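Local coordinates for protein pectate lyase/Amb allergen (Acidovorax citrulli, PDB 4HWV) that probably cleaves pectate by calcium-dependent beta-elimination, as other polysaccharide lyase family 1 enzymes do, at residues 158-163 against 224-229; 153-158 against 207-212; 51-56 against 85-90; 281-284 against 289-292. All coordinates share one frame; numbering follows the deposited sequence. Where two conformers were deposited one is given.

Interaction 1 of 4, residues 158-163 against 224-229; sequences VVTISV and SEYDLI. With CA (calcium ion), chain C.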
loop_
_atom_site.group_PDB
_atom_site.type_symbol
_atom_site.label_atom_id
_atom_site.label_comp_id
_atom_site.label_asym_id
_atom_site.label_seq_id
_atom_site.Cartn_x
_atom_site.Cartn_y
_atom_site.Cartn_z
ATOM N N VAL A 158 -0.745 -17.542 -15.114
ATOM C CA VAL A 158 -1.091 -17.725 -13.716
ATOM C C VAL A 158 -2.153 -16.710 -13.278
ATOM O O VAL A 158 -3.156 -17.071 -12.671
ATOM C CB VAL A 158 0.175 -17.593 -12.844
ATOM C CG1 VAL A 158 -0.167 -17.571 -11.363
ATOM C CG2 VAL A 158 1.119 -18.743 -13.134
ATOM N N VAL A 159 -1.918 -15.427 -13.554
ATOM C CA VAL A 159 -2.743 -14.396 -12.941
ATOM C C VAL A 159 -4.035 -14.117 -13.710
ATOM O O VAL A 159 -4.934 -13.467 -13.174
ATOM C CB VAL A 159 -1.980 -13.053 -12.718
ATOM C CG1 VAL A 159 -0.716 -13.287 -11.886
ATOM C CG2 VAL A 159 -1.665 -12.357 -14.051
ATOM N N THR A 160 -4.117 -14.583 -14.962
ATOM C CA THR A 160 -5.326 -14.389 -15.769
ATOM C C THR A 160 -6.287 -15.554 -15.567
ATOM O O THR A 160 -5.886 -16.712 -15.729
ATOM C CB THR A 160 -4.993 -14.287 -17.263
ATOM O OG1 THR A 160 -3.989 -13.292 -17.454
ATOM C CG2 THR A 160 -6.207 -13.877 -18.041
ATOM N N ILE A 161 -7.540 -15.244 -15.227
ATOM C CA ILE A 161 -8.526 -16.248 -14.867
ATOM C C ILE A 161 -9.727 -16.129 -15.803
ATOM O O ILE A 161 -10.375 -15.074 -15.862
ATOM C CB ILE A 161 -9.010 -16.053 -13.407
ATOM C CG1 ILE A 161 -7.836 -16.041 -12.418
ATOM C CG2 ILE A 161 -10.044 -17.116 -13.049
ATOM C CD1 ILE A 161 -7.077 -17.360 -12.306
ATOM N N SER A 162 -10.015 -17.186 -16.551
ATOM C CA SER A 162 -11.107 -17.178 -17.516
ATOM C C SER A 162 -12.472 -17.325 -16.830
ATOM O O SER A 162 -12.705 -18.282 -16.078
ATOM C CB SER A 162 -10.902 -18.324 -18.509
ATOM O OG SER A 162 -11.897 -18.298 -19.505
ATOM N N VAL A 163 -13.373 -16.386 -17.100
ATOM C CA VAL A 163 -14.729 -16.444 -16.536
ATOM C C VAL A 163 -15.730 -16.803 -17.628
ATOM O O VAL A 163 -15.828 -16.107 -18.633
ATOM C CB VAL A 163 -15.126 -15.098 -15.887
ATOM C CG1 VAL A 163 -16.525 -15.174 -15.300
ATOM C CG2 VAL A 163 -14.108 -14.722 -14.806
ATOM N N SER A 224 2.445 -2.429 -19.001
ATOM C CA SER A 224 2.083 -3.681 -18.352
ATOM C C SER A 224 0.776 -4.215 -18.913
ATOM O O SER A 224 0.053 -3.518 -19.636
ATOM C CB SER A 224 1.999 -3.479 -16.843
ATOM O OG SER A 224 3.298 -3.438 -16.273
ATOM N N GLU A 225 0.479 -5.461 -18.583
ATOM C CA GLU A 225 -0.532 -6.217 -19.307
ATOM C C GLU A 225 -1.802 -6.574 -18.539
ATOM O O GLU A 225 -2.760 -7.052 -19.156
ATOM C CB GLU A 225 0.105 -7.513 -19.825
ATOM C CG GLU A 225 1.194 -7.278 -20.861
ATOM C CD GLU A 225 0.645 -6.687 -22.134
ATOM O OE1 GLU A 225 -0.366 -7.237 -22.610
ATOM O OE2 GLU A 225 1.221 -5.687 -22.654
ATOM N N TYR A 226 -1.832 -6.380 -17.222
ATOM C CA TYR A 226 -2.943 -6.944 -16.437
ATOM C C TYR A 226 -3.899 -5.904 -15.903
ATOM O O TYR A 226 -3.486 -4.927 -15.256
ATOM C CB TYR A 226 -2.427 -7.849 -15.296
ATOM C CG TYR A 226 -1.371 -8.793 -15.786
ATOM C CD1 TYR A 226 -1.596 -9.601 -16.887
ATOM C CD2 TYR A 226 -0.120 -8.831 -15.199
ATOM C CE1 TYR A 226 -0.617 -10.429 -17.391
ATOM C CE2 TYR A 226 0.879 -9.638 -15.689
ATOM C CZ TYR A 226 0.632 -10.450 -16.784
ATOM O OH TYR A 226 1.623 -11.240 -17.310
ATOM N N ASP A 227 -5.179 -6.106 -16.211
ATOM C CA ASP A 227 -6.269 -5.328 -15.623
ATOM C C ASP A 227 -6.826 -6.106 -14.448
ATOM O O ASP A 227 -6.558 -7.288 -14.310
ATOM C CB ASP A 227 -7.419 -5.213 -16.628
ATOM C CG ASP A 227 -6.992 -4.625 -17.955
ATOM O OD1 ASP A 227 -6.079 -3.774 -17.977
ATOM O OD2 ASP A 227 -7.591 -5.006 -18.988
ATOM N N LEU A 228 -7.634 -5.480 -13.598
ATOM C CA LEU A 228 -8.365 -6.278 -12.620
ATOM C C LEU A 228 -9.490 -7.065 -13.309
ATOM O O LEU A 228 -9.731 -8.226 -12.967
ATOM C CB LEU A 228 -8.867 -5.417 -11.456
ATOM C CG LEU A 228 -7.688 -4.956 -10.570
ATOM C CD1 LEU A 228 -8.087 -3.772 -9.697
ATOM C CD2 LEU A 228 -7.170 -6.108 -9.706
ATOM N N ILE A 229 -10.174 -6.435 -14.270
ATOM C CA ILE A 229 -11.166 -7.123 -15.099
ATOM C C ILE A 229 -10.986 -6.647 -16.539
ATOM O O ILE A 229 -10.911 -5.428 -16.796
ATOM C CB ILE A 229 -12.622 -6.826 -14.651
ATOM C CG1 ILE A 229 -12.848 -7.193 -13.170
ATOM C CG2 ILE A 229 -13.610 -7.584 -15.544
ATOM C CD1 ILE A 229 -14.223 -6.781 -12.654
HETATM CA CA CA C . -6.110 -3.598 -20.177
HETATM O O HOH W 1 -4.696 -5.787 -20.643
HETATM O O HOH W 2 -5.235 -3.001 -22.613
HETATM O O HOH W 3 -7.497 -4.536 -22.269
#
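A single methyl of Val159 sits over one face of the Tyr226 ring. CG2 of Val159 stands 3.8 Å from the ring centroid and only 2° off the ring normal, a CH-pi contact centred on the face. The ring carbons are therefore almost equidistant from the methyl; Tyr226 CD1, for example, lies 4.0 Å from Val159 CG2. The torsion of Val159 (chi1 -56°) sets CG2 between its backbone N and carbonyl carbon, leaving CG1 to turn elsewhere and pack on Asn90. On the opposite face of the ring lies CB of its own neighbour Glu225, offset toward the rim, so the tyrosine is held flat between two aliphatic groups. A branched, compact valine suits a place where only one methyl has to meet an aromatic face.

Thr160 approaches the ring obliquely; in one of its two conformers its hydroxyl hydrogen-bonds to Arg156 O, one turn back, where the helix gives way to a strand. That strand, 160-163, forms one border of a parallel sheet in the right-handed beta-helix of family 1 lyases, with strand 182-185 beside it.

The side chain of Asp227 leaves the backbone roughly opposite to that of Tyr226 and grips the calcium ion with both oxygens, OD1 at 2.2 Å and OD2 at 2.4 Å from the metal. Gly279 N and Ser230 OG hydrogen-bond to OD1 and OD2 respectively, fixing the rotation of the carboxylate. Water 1, a calcium ligand at 2.6 Å from the metal, donates a hydrogen bond to Glu225 O at 2.7 Å; Asp278 and Asp282 supply the remaining protein ligands.

Interaction 2 of 4, residues 153-158 against 207-212; sequences ELQRRV and DDFPQW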
loop_
_atom_site.group_PDB
_atom_site.type_symbol
_atom_site.label_atom_id
_atom_site.label_comp_id
_atom_site.label_asym_id
_atom_site.label_seq_id
_atom_site.Cartn_x
_atom_site.Cartn_y
_atom_site.Cartn_z
ATOM N N GLU A 153 5.029 -14.378 -19.885
ATOM C CA GLU A 153 4.057 -15.326 -20.410
ATOM C C GLU A 153 3.592 -16.308 -19.342
ATOM O O GLU A 153 2.407 -16.637 -19.270
ATOM C CB GLU A 153 4.622 -16.082 -21.606
ATOM C CG GLU A 153 3.606 -17.027 -22.224
ATOM C CD GLU A 153 2.463 -16.288 -22.865
ATOM O OE1 GLU A 153 2.678 -15.184 -23.414
ATOM O OE2 GLU A 153 1.345 -16.810 -22.820
ATOM N N LEU A 154 4.522 -16.785 -18.514
ATOM C CA LEU A 154 4.146 -17.645 -17.392
ATOM C C LEU A 154 3.288 -16.859 -16.394
ATOM O O LEU A 154 2.258 -17.357 -15.962
ATOM C CB LEU A 154 5.385 -18.260 -16.722
ATOM C CG LEU A 154 5.098 -19.174 -15.518
ATOM C CD1 LEU A 154 4.128 -20.300 -15.891
ATOM C CD2 LEU A 154 6.383 -19.748 -14.946
ATOM N N GLN A 155 3.672 -15.629 -16.048
ATOM C CA GLN A 155 2.818 -14.857 -15.147
ATOM C C GLN A 155 1.416 -14.653 -15.725
ATOM O O GLN A 155 0.431 -14.780 -15.003
ATOM C CB GLN A 155 3.469 -13.511 -14.738
ATOM C CG GLN A 155 2.590 -12.737 -13.756
ATOM C CD GLN A 155 3.304 -11.606 -13.052
ATOM O OE1 GLN A 155 3.979 -10.803 -13.694
ATOM N NE2 GLN A 155 3.191 -11.558 -11.727
ATOM N N ARG A 156 1.336 -14.353 -17.021
ATOM C CA ARG A 156 0.038 -14.195 -17.673
ATOM C C ARG A 156 -0.844 -15.424 -17.468
ATOM O O ARG A 156 -2.026 -15.312 -17.128
ATOM C CB ARG A 156 0.233 -13.931 -19.161
ATOM C CG ARG A 156 -1.072 -13.666 -19.876
ATOM C CD ARG A 156 -0.866 -13.516 -21.376
ATOM N NE ARG A 156 -0.110 -12.320 -21.780
ATOM C CZ ARG A 156 -0.636 -11.109 -21.961
ATOM N NH1 ARG A 156 -1.922 -10.886 -21.730
ATOM N NH2 ARG A 156 0.129 -10.108 -22.382
ATOM N N ARG A 157 -0.253 -16.605 -17.642
ATOM C CA ARG A 157 -0.997 -17.851 -17.529
ATOM C C ARG A 157 -1.380 -18.196 -16.082
ATOM O O ARG A 157 -2.282 -19.012 -15.849
ATOM C CB ARG A 157 -0.200 -18.967 -18.184
ATOM C CG ARG A 157 -0.084 -18.737 -19.714
ATOM C CD ARG A 157 0.892 -19.660 -20.436
ATOM N NE ARG A 157 0.399 -21.025 -20.417
ATOM C CZ ARG A 157 0.994 -22.007 -19.755
ATOM N NH1 ARG A 157 2.111 -21.753 -19.097
ATOM N NH2 ARG A 157 0.482 -23.238 -19.765
ATOM N N VAL A 158 -0.745 -17.542 -15.114
ATOM C CA VAL A 158 -1.091 -17.725 -13.716
ATOM C C VAL A 158 -2.153 -16.710 -13.278
ATOM O O VAL A 158 -3.156 -17.071 -12.671
ATOM C CB VAL A 158 0.175 -17.593 -12.844
ATOM C CG1 VAL A 158 -0.167 -17.571 -11.363
ATOM C CG2 VAL A 158 1.119 -18.743 -13.134
ATOM N N ASP A 207 2.045 -6.388 -12.780
ATOM C CA ASP A 207 2.849 -7.079 -13.786
ATOM C C ASP A 207 4.301 -6.965 -13.353
ATOM O O ASP A 207 4.861 -5.867 -13.298
ATOM C CB ASP A 207 2.613 -6.379 -15.132
ATOM C CG ASP A 207 3.250 -7.080 -16.305
ATOM O OD1 ASP A 207 4.240 -7.830 -16.132
ATOM O OD2 ASP A 207 2.748 -6.863 -17.435
ATOM N N ASP A 208 4.907 -8.104 -13.030
ATOM C CA ASP A 208 6.302 -8.123 -12.618
ATOM C C ASP A 208 7.293 -7.982 -13.757
ATOM O O ASP A 208 8.487 -7.866 -13.497
ATOM C CB ASP A 208 6.585 -9.398 -11.844
ATOM C CG ASP A 208 6.114 -9.289 -10.424
ATOM O OD1 ASP A 208 6.691 -8.473 -9.668
ATOM O OD2 ASP A 208 5.174 -9.999 -10.061
ATOM N N PHE A 209 6.789 -7.981 -14.996
ATOM C CA PHE A 209 7.653 -7.952 -16.181
ATOM C C PHE A 209 7.173 -6.925 -17.203
ATOM O O PHE A 209 6.899 -7.262 -18.356
ATOM C CB PHE A 209 7.763 -9.366 -16.767
ATOM C CG PHE A 209 8.382 -10.328 -15.796
ATOM C CD1 PHE A 209 9.765 -10.320 -15.599
ATOM C CD2 PHE A 209 7.594 -11.181 -15.030
ATOM C CE1 PHE A 209 10.346 -11.142 -14.655
ATOM C CE2 PHE A 209 8.181 -12.011 -14.080
ATOM C CZ PHE A 209 9.561 -11.986 -13.893
ATOM N N PRO A 210 7.084 -5.647 -16.788
ATOM C CA PRO A 210 6.691 -4.615 -17.755
ATOM C C PRO A 210 7.692 -4.535 -18.898
ATOM O O PRO A 210 8.886 -4.815 -18.713
ATOM C CB PRO A 210 6.719 -3.329 -16.921
ATOM C CG PRO A 210 7.704 -3.628 -15.848
ATOM C CD PRO A 210 7.507 -5.067 -15.502
ATOM N N GLN A 211 7.204 -4.152 -20.070
ATOM C CA GLN A 211 8.028 -4.061 -21.252
ATOM C C GLN A 211 8.337 -2.609 -21.521
ATOM O O GLN A 211 7.459 -1.755 -21.443
ATOM C CB GLN A 211 7.276 -4.627 -22.448
ATOM C CG GLN A 211 8.076 -4.612 -23.753
ATOM C CD GLN A 211 7.177 -4.854 -24.950
ATOM O OE1 GLN A 211 6.220 -4.101 -25.176
ATOM N NE2 GLN A 211 7.459 -5.915 -25.709
ATOM N N TRP A 212 9.590 -2.332 -21.867
ATOM C CA TRP A 212 9.933 -1.007 -22.364
ATOM C C TRP A 212 9.657 -0.953 -23.868
ATOM O O TRP A 212 10.188 -1.765 -24.626
ATOM C CB TRP A 212 11.398 -0.675 -22.083
ATOM C CG TRP A 212 11.846 0.622 -22.691
ATOM C CD1 TRP A 212 12.736 0.775 -23.718
ATOM C CD2 TRP A 212 11.453 1.953 -22.302
ATOM N NE1 TRP A 212 12.902 2.112 -24.007
ATOM C CE2 TRP A 212 12.140 2.857 -23.146
ATOM C CE3 TRP A 212 10.587 2.468 -21.324
ATOM C CZ2 TRP A 212 11.976 4.243 -23.054
ATOM C CZ3 TRP A 212 10.429 3.845 -21.225
ATOM C CH2 TRP A 212 11.122 4.722 -22.098
HETATM O O HOH W 4 4.057 -10.506 -16.424
#
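Gln155 and Asp208 clasp each other through two hydrogen bonds that tie helix 143-159 to an Asx turn at Asp207. The amide oxygen, Gln155 OE1, accepts from Asp208 N at 2.9 Å, the donor lying in the carbonyl plane on a lone pair. The amide nitrogen, Gln155 NE2, gives a hydrogen to Asp208 OD2 at 3.0 Å, meeting the anti lone pair of the carboxylate. Glutamine suits the position because one end group can accept from a backbone N-H and donate to a carboxylate at once. The two planar groups are only 15° apart, although the side chains as a whole cross at about a right angle.

The reach comes from the chain of Gln155: CG lies anti to the backbone N (chi1 -178°) and the side chain runs on extended, carrying the amide well clear of the helix. A second acceptor for its NE2, Asn90 OD1, helps to settle which way round the amide sits.

One shell out, the Asx turn shapes the backbone being gripped: Asp207 OD1 accepts from Phe209 N at 2.8 Å, fixing the bend in which Asp208 N faces the glutamine. Asp207 OD2 in turn receives Glu225 N, which links the turn to the calcium-bearing loop. Phe209 packs its ring among Ala151, Ala152 and Tyr103, small and flat neighbours that accommodate a large aromatic group.

Water 4 joins the two layers, donating to both Gln155 OE1 and Asp207 OD1, each 2.7 Å from its oxygen. That same water lies in the plane of the Phe209 ring, at its edge, 3.9 Å from Phe209 CD2.

Interaction 3 of 4, residues 51-56 against 85-90; sequences NELIQA and GTIDLN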
loop_
_atom_site.group_PDB
_atom_site.type_symbol
_atom_site.label_atom_id
_atom_site.label_comp_id
_atom_site.label_asym_id
_atom_site.label_seq_id
_atom_site.Cartn_x
_atom_site.Cartn_y
_atom_site.Cartn_z
ATOM N N ASN A 51 -7.117 -22.123 -6.506
ATOM C CA ASN A 51 -7.507 -23.439 -7.007
ATOM C C ASN A 51 -9.018 -23.652 -6.926
ATOM O O ASN A 51 -9.647 -24.110 -7.891
ATOM C CB ASN A 51 -6.793 -24.570 -6.256
ATOM C CG ASN A 51 -5.313 -24.678 -6.606
ATOM O OD1 ASN A 51 -4.865 -24.185 -7.628
ATOM N ND2 ASN A 51 -4.561 -25.386 -5.778
ATOM N N GLU A 52 -9.608 -23.313 -5.781
ATOM C CA GLU A 52 -11.055 -23.469 -5.609
ATOM C C GLU A 52 -11.842 -22.584 -6.557
ATOM O O GLU A 52 -12.850 -23.002 -7.126
ATOM C CB GLU A 52 -11.456 -23.167 -4.175
ATOM C CG GLU A 52 -10.903 -24.189 -3.157
ATOM C CD GLU A 52 -11.261 -23.849 -1.724
ATOM O OE1 GLU A 52 -11.874 -22.797 -1.484
ATOM O OE2 GLU A 52 -10.943 -24.652 -0.821
ATOM N N LEU A 53 -11.369 -21.353 -6.741
ATOM C CA LEU A 53 -12.025 -20.435 -7.675
ATOM C C LEU A 53 -12.020 -21.024 -9.099
ATOM O O LEU A 53 -13.051 -21.050 -9.782
ATOM C CB LEU A 53 -11.308 -19.083 -7.653
ATOM C CG LEU A 53 -11.785 -18.097 -8.719
ATOM C CD1 LEU A 53 -13.252 -17.709 -8.577
ATOM C CD2 LEU A 53 -10.921 -16.842 -8.640
ATOM N N ILE A 54 -10.857 -21.493 -9.546
ATOM C CA ILE A 54 -10.758 -22.103 -10.871
ATOM C C ILE A 54 -11.659 -23.338 -10.998
ATOM O O ILE A 54 -12.367 -23.487 -11.991
ATOM C CB ILE A 54 -9.293 -22.425 -11.220
ATOM C CG1 ILE A 54 -8.526 -21.122 -11.433
ATOM C CG2 ILE A 54 -9.202 -23.336 -12.461
ATOM C CD1 ILE A 54 -7.010 -21.290 -11.376
ATOM N N GLN A 55 -11.664 -24.227 -9.999
ATOM C CA GLN A 55 -12.528 -25.397 -10.116
ATOM C C GLN A 55 -14.005 -24.997 -10.210
ATOM O O GLN A 55 -14.784 -25.617 -10.939
ATOM C CB GLN A 55 -12.323 -26.389 -8.966
ATOM C CG GLN A 55 -10.965 -27.088 -8.957
ATOM C CD GLN A 55 -10.641 -27.881 -10.221
ATOM O OE1 GLN A 55 -11.485 -28.092 -11.103
ATOM N NE2 GLN A 55 -9.389 -28.315 -10.317
ATOM N N ALA A 56 -14.412 -23.965 -9.482
ATOM C CA ALA A 56 -15.799 -23.513 -9.568
ATOM C C ALA A 56 -16.109 -23.001 -10.978
ATOM O O ALA A 56 -17.140 -23.334 -11.583
ATOM C CB ALA A 56 -16.080 -22.452 -8.514
ATOM N N GLY A 85 -13.222 -14.492 2.162
ATOM C CA GLY A 85 -11.917 -13.946 2.497
ATOM C C GLY A 85 -11.123 -13.513 1.276
ATOM O O GLY A 85 -11.685 -13.018 0.280
ATOM N N THR A 86 -9.808 -13.682 1.360
ATOM C CA THR A 86 -8.901 -13.170 0.342
ATOM C C THR A 86 -8.371 -14.270 -0.571
ATOM O O THR A 86 -7.847 -15.275 -0.100
ATOM C CB THR A 86 -7.694 -12.493 0.989
ATOM O OG1 THR A 86 -8.130 -11.317 1.681
ATOM C CG2 THR A 86 -6.645 -12.133 -0.075
ATOM N N ILE A 87 -8.488 -14.055 -1.882
ATOM C CA ILE A 87 -7.918 -14.951 -2.877
ATOM C C ILE A 87 -6.776 -14.238 -3.596
ATOM O O ILE A 87 -6.992 -13.247 -4.289
ATOM C CB ILE A 87 -8.988 -15.419 -3.882
ATOM C CG1 ILE A 87 -10.056 -16.213 -3.121
ATOM C CG2 ILE A 87 -8.343 -16.237 -5.014
ATOM C CD1 ILE A 87 -11.149 -16.800 -3.978
ATOM N N ASP A 88 -5.567 -14.750 -3.413
ATOM C CA ASP A 88 -4.385 -14.238 -4.085
ATOM C C ASP A 88 -4.241 -15.009 -5.389
ATOM O O ASP A 88 -4.070 -16.231 -5.394
ATOM C CB ASP A 88 -3.166 -14.497 -3.193
ATOM C CG ASP A 88 -1.884 -13.852 -3.715
ATOM O OD1 ASP A 88 -1.904 -13.226 -4.796
ATOM O OD2 ASP A 88 -0.848 -14.006 -3.039
ATOM N N LEU A 89 -4.285 -14.287 -6.506
ATOM C CA LEU A 89 -4.169 -14.929 -7.813
ATOM C C LEU A 89 -2.733 -15.161 -8.267
ATOM O O LEU A 89 -2.519 -15.916 -9.210
ATOM C CB LEU A 89 -4.927 -14.138 -8.889
ATOM C CG LEU A 89 -6.445 -14.040 -8.672
ATOM C CD1 LEU A 89 -7.058 -13.180 -9.764
ATOM C CD2 LEU A 89 -7.094 -15.442 -8.610
ATOM N N ASN A 90 -1.754 -14.509 -7.625
ATOM C CA ASN A 90 -0.350 -14.635 -8.041
ATOM C C ASN A 90 0.309 -15.760 -7.254
ATOM O O ASN A 90 1.282 -15.549 -6.517
ATOM C CB ASN A 90 0.383 -13.298 -7.877
ATOM C CG ASN A 90 1.759 -13.301 -8.516
ATOM O OD1 ASN A 90 1.927 -13.732 -9.652
ATOM N ND2 ASN A 90 2.746 -12.824 -7.783
#
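Asp88 OD1 accepts from Asn90 N at 3.1 Å, which closes an Asx turn, and also from His180 ND1; the turn lies at the end of strand 86-88 and spans Leu89, whose side-chain end approaches Leu53 of helix 50-57. Asn90 N reaches OD1 from above the carboxylate plane, 54° out of it. An aspartate fits here because its short side chain can fold back over the backbone two residues on.

Across the contact the interaction is purely apolar. Leu53 CD2 meets Leu89 CD2 at 4.1 Å, methyl against methyl, the two side chains crossing at about a right angle. Nearer the backbone, Ile87 extends its CD1 to within 4.3 Å of Leu53 CB. Leu53 directs its branch inward because CG stands anti to its backbone N (chi1 172°). Leucine and isoleucine suit the place because their terminal methyls stand far enough from the backbone to bridge the 8.4 Å between Leu53 CA and Ile87 CA.

Val47 of strand 44-47 continues the apolar layer beside Ile87, while Leu89 also touches Ile178. Helix 50-57 thus covers the first turns of the coil, an arrangement typical of the end cap of a right-handed parallel beta-helix.

Interaction 4 of 4, residues 281-284 against 289-292; sequences VDVT and YVTL. With CA (calcium ion), chain C.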
loop_
_atom_site.group_PDB
_atom_site.type_symbol
_atom_site.label_atom_id
_atom_site.label_comp_id
_atom_site.label_asym_id
_atom_site.label_seq_id
_atom_site.Cartn_x
_atom_site.Cartn_y
_atom_site.Cartn_z
ATOM N N VAL A 281 -10.808 -1.631 -15.152
ATOM C CA VAL A 281 -11.718 -2.414 -15.985
ATOM C C VAL A 281 -11.645 -1.843 -17.395
ATOM O O VAL A 281 -12.014 -0.689 -17.619
ATOM C CB VAL A 281 -13.185 -2.391 -15.493
ATOM C CG1 VAL A 281 -14.026 -3.306 -16.387
ATOM C CG2 VAL A 281 -13.282 -2.812 -14.021
ATOM N N ASP A 282 -11.153 -2.651 -18.332
ATOM C CA ASP A 282 -11.064 -2.244 -19.732
ATOM C C ASP A 282 -12.102 -3.019 -20.523
ATOM O O ASP A 282 -12.271 -4.225 -20.316
ATOM C CB ASP A 282 -9.669 -2.511 -20.307
ATOM C CG ASP A 282 -8.620 -1.535 -19.802
ATOM O OD1 ASP A 282 -8.949 -0.519 -19.147
ATOM O OD2 ASP A 282 -7.428 -1.799 -20.076
ATOM N N VAL A 283 -12.785 -2.334 -21.429
ATOM C CA VAL A 283 -13.803 -2.956 -22.280
ATOM C C VAL A 283 -13.368 -2.697 -23.705
ATOM O O VAL A 283 -13.302 -1.548 -24.134
ATOM C CB VAL A 283 -15.216 -2.358 -22.030
ATOM C CG1 VAL A 283 -16.252 -3.094 -22.860
ATOM C CG2 VAL A 283 -15.565 -2.388 -20.539
ATOM N N THR A 284 -13.031 -3.758 -24.426
ATOM C CA THR A 284 -12.454 -3.618 -25.766
ATOM C C THR A 284 -13.077 -4.661 -26.691
ATOM O O THR A 284 -13.852 -5.509 -26.248
ATOM C CB THR A 284 -10.925 -3.818 -25.733
ATOM O OG1 THR A 284 -10.639 -5.135 -25.250
ATOM C CG2 THR A 284 -10.244 -2.779 -24.840
ATOM N N TYR A 289 -22.690 -4.258 -23.701
ATOM C CA TYR A 289 -23.760 -4.275 -22.695
ATOM C C TYR A 289 -23.203 -4.471 -21.282
ATOM O O TYR A 289 -23.566 -5.411 -20.568
ATOM C CB TYR A 289 -24.846 -5.307 -23.046
ATOM C CG TYR A 289 -25.513 -5.054 -24.385
ATOM C CD1 TYR A 289 -26.330 -3.946 -24.586
ATOM C CD2 TYR A 289 -25.350 -5.935 -25.443
ATOM C CE1 TYR A 289 -26.948 -3.720 -25.802
ATOM C CE2 TYR A 289 -25.967 -5.707 -26.667
ATOM C CZ TYR A 289 -26.759 -4.593 -26.835
ATOM O OH TYR A 289 -27.384 -4.369 -28.041
ATOM N N VAL A 290 -22.358 -3.532 -20.874
ATOM C CA VAL A 290 -21.693 -3.598 -19.584
ATOM C C VAL A 290 -22.182 -2.442 -18.740
ATOM O O VAL A 290 -22.231 -1.304 -19.204
ATOM C CB VAL A 290 -20.164 -3.462 -19.770
ATOM C CG1 VAL A 290 -19.438 -3.566 -18.429
ATOM C CG2 VAL A 290 -19.668 -4.503 -20.780
ATOM N N THR A 291 -22.522 -2.729 -17.490
ATOM C CA THR A 291 -22.830 -1.674 -16.523
ATOM C C THR A 291 -21.922 -1.794 -15.314
ATOM O O THR A 291 -21.808 -2.881 -14.723
ATOM C CB THR A 291 -24.297 -1.734 -16.076
ATOM O OG1 THR A 291 -25.117 -1.410 -17.204
ATOM C CG2 THR A 291 -24.576 -0.739 -14.938
ATOM N N LEU A 292 -21.289 -0.679 -14.946
ATOM C CA LEU A 292 -20.521 -0.586 -13.710
ATOM C C LEU A 292 -21.266 0.378 -12.792
ATOM O O LEU A 292 -21.347 1.574 -13.086
ATOM C CB LEU A 292 -19.101 -0.073 -13.991
ATOM C CG LEU A 292 -18.302 -0.927 -14.968
ATOM C CD1 LEU A 292 -18.422 -0.396 -16.395
ATOM C CD2 LEU A 292 -16.846 -0.984 -14.551
HETATM CA CA CA C . -6.110 -3.598 -20.177
HETATM O O HOH W 2 -5.235 -3.001 -22.613
HETATM O O HOH W 3 -7.497 -4.536 -22.269
HETATM O O HOH W 1 -4.696 -5.787 -20.643
#
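Leu292 and Val281 make the first of two apolar contacts, meeting tip to tip: CD2 of the leucine sits against the fork of the valine, 4.0 Å from Val281 CB and 4.1 Å from Val281 CG1. With CG1 anti to its backbone N (chi1 -177°) and CG2 anti to its carbonyl carbon, Val281 spreads both methyls toward the leucine. Leu292 presents CD2 by turning its second torsion to 94°, away from a staggered value. Two residues along, Val283 CG1 touches Val290 CG2 at 4.2 Å. Branched residues suit this place because they fill the width between strands with few torsions to fix.

These pairs face each other across the interior of a right-handed parallel beta-helix. Strand 281-283 and strand 290-293 belong to different faces of one coil, joined by a short turn, and the chain runs in opposite senses along them. Phe304, Val324 and Phe326 from the next turn pack against the same side chains, so apolar stacks run along the axis.

Backbone hydrogen bonds stitch each strand to its neighbours in the stack and not to the other segment: Asp282 pairs with Ile229 and Val231 on one side, and Val283 with Leu305 and Gly307.

Metal binding uses the residue between the two valines, whose side chain leaves the opposite side of the strand. Asp282 OD2 lies 2.2 Å from the calcium ion, while its OD1 accepts from Leu305 N, which steadies the carboxylate. Waters 1, 2 and 3 also coordinate the metal, water 2 lying 2.7 Å from the calcium ion.

Interactions 1 and 4 converge on the calcium ion, whose three waters they share: Asp227 OD1 and Asp282 OD2 lie 3.2 Å apart, a closeness that the metal between them probably makes tolerable, and Ile229 O receives Asp282 N at 3.2 Å. Interaction 2 backs this site from the helix side, through Glu225 N to Asp207 OD2 at 2.9 Å and the salt bridge of Glu225 OE1 with Arg156 NH2, also 2.9 Å. Interaction 3 sits farther toward the capped end, reaching interaction 2 by Gln155 NE2 to Asn90 OD1 at 3.3 Å and interaction 1 by Leu89 CD2, 3.9 Å from Ile161 CG1. Its centre is about 23 Å from that of interaction 4, without contact.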